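Local structure of HP0420 homologue (Helicobacter felis, 3LW3) at residues G36-V40 with F66-A71. The protein is of unknown function but adopts a hotdog fold, which in many relatives serves acyl-CoA thioesterases and dehydratases. Coordinates in Å, arbitrary orientation, origin at the centre of the assembly. Numbering follows the deposited sequence.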
loop_
_atom_site.group_PDB
_atom_site.type_symbol
_atom_site.label_atom_id
_atom_site.label_comp_id
_atom_site.label_asym_id
_atom_site.label_seq_id
_atom_site.Cartn_x
_atom_site.Cartn_y
_atom_site.Cartn_z
ATOM N N GLY B 36 6.723 14.386 14.776
ATOM C CA GLY B 36 6.565 12.937 14.881
ATOM C C GLY B 36 5.192 12.424 14.383
ATOM O O GLY B 36 4.858 11.252 14.627
ATOM N N LYS B 37 4.404 13.288 13.737
ATOM C CA LYS B 37 3.066 12.931 13.211
ATOM C C LYS B 37 2.890 13.425 11.775
ATOM O O LYS B 37 3.603 14.321 11.295
ATOM C CB LYS B 37 1.965 13.585 14.044
ATOM C CG LYS B 37 2.015 13.236 15.523
ATOM C CD LYS B 37 0.999 14.051 16.317
ATOM C CE LYS B 37 1.134 13.792 17.838
ATOM N NZ LYS B 37 0.282 14.758 18.631
ATOM N N ALA B 38 1.856 12.893 11.126
ATOM C CA ALA B 38 1.371 13.403 9.842
ATOM C C ALA B 38 -0.059 12.968 9.653
ATOM O O ALA B 38 -0.489 11.917 10.171
ATOM C CB ALA B 38 2.214 12.888 8.708
ATOM N N THR B 39 -0.781 13.753 8.866
ATOM C CA THR B 39 -2.152 13.379 8.448
ATOM C C THR B 39 -2.244 13.554 6.950
ATOM O O THR B 39 -1.819 14.574 6.409
ATOM C CB THR B 39 -3.219 14.259 9.117
ATOM O OG1 THR B 39 -3.223 14.051 10.522
ATOM C CG2 THR B 39 -4.578 13.962 8.621
ATOM N N VAL B 40 -2.789 12.550 6.277
ATOM C CA VAL B 40 -3.173 12.670 4.870
ATOM C C VAL B 40 -4.643 12.332 4.750
ATOM O O VAL B 40 -5.218 11.612 5.620
ATOM C CB VAL B 40 -2.311 11.772 3.952
ATOM C CG1 VAL B 40 -0.811 11.956 4.252
ATOM C CG2 VAL B 40 -2.718 10.302 4.052
ATOM N N PHE B 66 2.052 6.417 2.930
ATOM C CA PHE B 66 2.451 7.784 2.746
ATOM C C PHE B 66 2.372 8.537 4.059
ATOM O O PHE B 66 3.351 9.204 4.424
ATOM C CB PHE B 66 1.592 8.415 1.666
ATOM C CG PHE B 66 1.913 9.849 1.369
ATOM C CD1 PHE B 66 3.230 10.305 1.255
ATOM C CD2 PHE B 66 0.881 10.734 1.103
ATOM C CE1 PHE B 66 3.500 11.642 0.953
ATOM C CE2 PHE B 66 1.120 12.048 0.776
ATOM C CZ PHE B 66 2.444 12.531 0.731
ATOM N N ALA B 67 1.251 8.451 4.788
ATOM C CA ALA B 67 1.165 9.100 6.141
ATOM C C ALA B 67 2.367 8.684 7.036
ATOM O O ALA B 67 3.031 9.534 7.667
ATOM C CB ALA B 67 -0.119 8.745 6.896
ATOM N N ALA B 68 2.597 7.370 7.093
ATOM C CA ALA B 68 3.683 6.796 7.916
ATOM C C ALA B 68 5.037 7.437 7.539
ATOM O O ALA B 68 5.756 7.920 8.401
ATOM C CB ALA B 68 3.723 5.293 7.745
ATOM N N LEU B 69 5.373 7.466 6.249
ATOM C CA LEU B 69 6.640 8.074 5.783
ATOM C C LEU B 69 6.704 9.561 6.160
ATOM O O LEU B 69 7.742 10.037 6.591
ATOM C CB LEU B 69 6.834 7.841 4.286
ATOM C CG LEU B 69 7.206 6.388 3.968
ATOM C CD1 LEU B 69 7.011 5.940 2.465
ATOM C CD2 LEU B 69 8.662 6.177 4.399
ATOM N N CYS B 70 5.596 10.289 6.015
ATOM C CA CYS B 70 5.577 11.707 6.358
ATOM C C CYS B 70 5.769 12.009 7.858
ATOM O O CYS B 70 6.323 13.058 8.228
ATOM C CB CYS B 70 4.290 12.356 5.865
ATOM S SG CYS B 70 4.136 12.447 4.092
ATOM N N ALA B 71 5.346 11.107 8.721
ATOM C CA ALA B 71 5.507 11.298 10.158
ATOM C C ALA B 71 6.986 11.337 10.562
ATOM O O ALA B 71 7.353 12.079 11.481
ATOM C CB ALA B 71 4.793 10.138 10.942
HETATM O O HOH W 1 8.428 14.648 12.561
#
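Start at Ala38, whose methyl drops from the strand onto the end of the helix 57-72: its CB lies 3.6 Å from Cys70 CB, 3.6 Å from Ala67 O and 3.6 Å from Ala71 N, so a single small side chain touches one turn of helix. Two residues on, Val40 points the same way. With chi1 near -49° (m) it sends CG1 to 3.8 Å from Phe66 CD2 and 4.0 Å from Ala67 CA, while CG2 lies 4.2 Å from Ala67 CB. Phe66 leaves the helix sideways, yet its t rotamer brings the ring nearer to the strand, against Val40, and Phe66 also packs on His56 of the second subunit. The strand alternates: Lys37 and Thr39, the residues before and after Ala38, point away from the helix, the lysine as an extended chain, the threonine (m) hydrogen-bonding through OG1 to Asn99. This is the hotdog fold in miniature, a long helix as the sausage wrapped by a curved antiparallel sheet. Strand 37-42 runs between strands 29-34 and 96-105; the axes of 37-40 and 66-71 approach to 6.4 Å, their N-to-C directions 148° apart. Alanines at 38, 67 and 71 let the backbones come this near; Lys37 C is 3.7 Å from Ala71 CA. Ala68 and Leu69 face elsewhere, Ala68 onto Ile112 and Val114 of the sheet. At the open end the packing turns polar: one water accepts from Gly36 N (2.8 Å) and donates to Ala71 O (3.0 Å), and Gly36 CA makes a CA-H...O contact of 3.6 Å with Ala71 O.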